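Local atomic coordinates of metallo-beta-lactamase domain-containing protein 1 (Thermotoga maritima, PDB entry 1ZTC), a protein that binds two nickel ions in a metallo-beta-lactamase fold and is probably a metal-dependent hydrolase, perhaps an endoribonuclease that cleaves RNA. Residues K107-F112 with A153-S158. Sequence-based numbering, arbitrary orientation.
Sequences KNYLSF and AREHLS. With PO4 (phosphate ion), chain G.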
loop_
_atom_site.group_PDB
_atom_site.type_symbol
_atom_site.label_atom_id
_atom_site.label_comp_id
_atom_site.label_asym_id
_atom_site.label_seq_id
_atom_site.Cartn_x
_atom_site.Cartn_y
_atom_site.Cartn_z
ATOM N N LYS A 107 7.728 29.711 3.473
ATOM C CA LYS A 107 8.402 28.520 2.979
ATOM C C LYS A 107 8.618 28.580 1.470
ATOM O O LYS A 107 7.771 29.043 0.725
ATOM C CB LYS A 107 7.601 27.253 3.297
ATOM C CG LYS A 107 7.671 26.831 4.706
ATOM C CD LYS A 107 7.400 25.321 4.859
ATOM C CE LYS A 107 6.654 25.075 6.155
ATOM N NZ LYS A 107 6.737 23.687 6.668
ATOM N N ASN A 108 9.779 28.115 1.049
ATOM C CA ASN A 108 10.128 28.017 -0.348
ATOM C C ASN A 108 9.809 26.595 -0.803
ATOM O O ASN A 108 10.617 25.684 -0.623
ATOM C CB ASN A 108 11.616 28.339 -0.461
ATOM C CG ASN A 108 12.122 28.317 -1.879
ATOM O OD1 ASN A 108 11.413 27.945 -2.802
ATOM N ND2 ASN A 108 13.350 28.706 -2.049
ATOM N N TYR A 109 8.626 26.425 -1.381
ATOM C CA TYR A 109 8.167 25.110 -1.827
ATOM C C TYR A 109 8.946 24.594 -3.032
ATOM O O TYR A 109 9.095 23.402 -3.201
ATOM C CB TYR A 109 6.665 25.134 -2.089
ATOM C CG TYR A 109 5.948 25.285 -0.781
ATOM C CD1 TYR A 109 5.757 24.191 0.037
ATOM C CD2 TYR A 109 5.541 26.538 -0.319
ATOM C CE1 TYR A 109 5.133 24.314 1.274
ATOM C CE2 TYR A 109 4.914 26.676 0.924
ATOM C CZ TYR A 109 4.728 25.552 1.714
ATOM O OH TYR A 109 4.143 25.646 2.944
ATOM N N LEU A 110 9.451 25.494 -3.859
ATOM C CA LEU A 110 10.311 25.111 -4.986
ATOM C C LEU A 110 11.600 24.442 -4.567
ATOM O O LEU A 110 12.250 23.756 -5.357
ATOM C CB LEU A 110 10.768 26.343 -5.791
ATOM C CG LEU A 110 9.736 26.957 -6.702
ATOM C CD1 LEU A 110 10.408 28.037 -7.523
ATOM C CD2 LEU A 110 9.100 25.878 -7.593
ATOM N N SER A 111 11.997 24.678 -3.332
ATOM C CA SER A 111 13.194 24.035 -2.812
ATOM C C SER A 111 12.932 22.604 -2.286
ATOM O O SER A 111 13.864 21.946 -1.871
ATOM C CB SER A 111 13.883 24.900 -1.732
ATOM O OG SER A 111 13.316 24.712 -0.435
ATOM N N PHE A 112 11.690 22.129 -2.318
ATOM C CA PHE A 112 11.365 20.733 -1.930
ATOM C C PHE A 112 11.845 19.659 -2.930
ATOM O O PHE A 112 11.607 18.478 -2.738
ATOM C CB PHE A 112 9.866 20.569 -1.760
ATOM C CG PHE A 112 9.340 21.093 -0.476
ATOM C CD1 PHE A 112 10.058 22.038 0.276
ATOM C CD2 PHE A 112 8.096 20.652 -0.016
ATOM C CE1 PHE A 112 9.546 22.526 1.466
ATOM C CE2 PHE A 112 7.572 21.122 1.173
ATOM C CZ PHE A 112 8.293 22.065 1.924
ATOM N N ALA A 153 5.059 21.331 11.689
ATOM C CA ALA A 153 5.422 22.294 10.633
ATOM C C ALA A 153 5.070 23.676 11.157
ATOM O O ALA A 153 4.158 23.805 11.995
ATOM C CB ALA A 153 4.661 21.975 9.356
ATOM N N ARG A 154 5.799 24.699 10.720
ATOM C CA ARG A 154 5.627 26.043 11.276
ATOM C C ARG A 154 4.203 26.574 11.096
ATOM O O ARG A 154 3.724 27.377 11.897
ATOM C CB ARG A 154 6.606 27.029 10.637
ATOM C CG ARG A 154 6.296 27.346 9.144
ATOM C CD ARG A 154 7.417 28.098 8.437
ATOM N NE ARG A 154 8.546 27.219 8.136
ATOM C CZ ARG A 154 9.668 27.605 7.542
ATOM N NH1 ARG A 154 9.843 28.875 7.189
ATOM N NH2 ARG A 154 10.628 26.712 7.312
ATOM N N GLU A 155 3.525 26.142 10.036
ATOM C CA GLU A 155 2.173 26.649 9.727
ATOM C C GLU A 155 1.042 25.788 10.295
ATOM O O GLU A 155 -0.139 25.993 9.987
ATOM C CB GLU A 155 2.003 26.799 8.216
ATOM C CG GLU A 155 1.689 25.526 7.410
ATOM C CD GLU A 155 2.910 24.657 7.112
ATOM O OE1 GLU A 155 4.038 24.973 7.587
ATOM O OE2 GLU A 155 2.732 23.673 6.360
ATOM N N HIS A 156 1.399 24.822 11.132
ATOM C CA HIS A 156 0.471 23.792 11.508
ATOM C C HIS A 156 -0.630 24.307 12.441
ATOM O O HIS A 156 -0.374 25.003 13.445
ATOM C CB HIS A 156 1.198 22.593 12.133
ATOM C CG HIS A 156 0.305 21.403 12.317
ATOM N ND1 HIS A 156 -0.578 21.291 13.377
ATOM C CD2 HIS A 156 0.113 20.302 11.541
ATOM C CE1 HIS A 156 -1.261 20.163 13.247
ATOM N NE2 HIS A 156 -0.862 19.548 12.139
ATOM N N LEU A 157 -1.852 23.901 12.121
ATOM C CA LEU A 157 -3.052 24.260 12.866
ATOM C C LEU A 157 -3.826 23.032 13.292
ATOM O O LEU A 157 -3.863 22.014 12.574
ATOM C CB LEU A 157 -3.995 25.086 11.985
ATOM C CG LEU A 157 -3.496 26.428 11.444
ATOM C CD1 LEU A 157 -4.516 26.951 10.439
ATOM C CD2 LEU A 157 -3.225 27.441 12.534
ATOM N N SER A 158 -4.478 23.160 14.453
ATOM C CA SER A 158 -5.475 22.208 14.920
ATOM C C SER A 158 -6.805 22.972 15.066
ATOM O O SER A 158 -6.823 24.198 15.284
ATOM C CB SER A 158 -5.037 21.530 16.236
ATOM O OG SER A 158 -3.748 20.919 16.121
HETATM P P PO4 G . 9.193 23.578 9.149
HETATM O O1 PO4 G . 10.299 24.586 9.244
HETATM O O2 PO4 G . 9.355 22.755 7.916
HETATM O O3 PO4 G . 7.876 24.278 8.952
HETATM O O4 PO4 G . 9.193 22.758 10.414
HETATM O O HOH W 1 4.642 23.136 4.470
#
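A153 meets K107 through its methyl group, CB lying 3.8 Å from K107 NZ; a small side chain suits this place, with a nickel ion about 6 Å away. R154 follows, and the two long side chains slide past each other in opposite directions, K107 CG resting over the centre of the guanidinium, 3.5 Å above its plane. Lysine suits its place because its methylenes cover the flat group while its charge lies farther on; arginine offers that face and N-H groups for an anion. K107 NZ and R154 NE are 4.2 Å apart, a repulsion presumably eased by the phosphate ion, probably from the crystallisation liquor, that both bind. Phosphate O3 takes bonds from K107 NZ (2.6 Å), from R154 N and, nearly straight at 168°, from R154 NE; R154 NH2 reaches O1 from the guanidinium edge. K187 of the second subunit also binds the ion. E155 crosses K107 at about a right angle; the bend at chi2 (-80°) brings CD to the lysine's side, and OE1 forms a salt bridge with K107 NZ at 3.1 Å. Glutamate's second oxygen, OE2, accepts from V82 N and from a water that also links K107 NZ and Y109 OH. A153 to H156 form a type I turn leading into strand 157-163. This turn, beside the metal ligands H81 and H152, lines the edge of the dinuclear nickel site of the metallo-beta-lactamase fold.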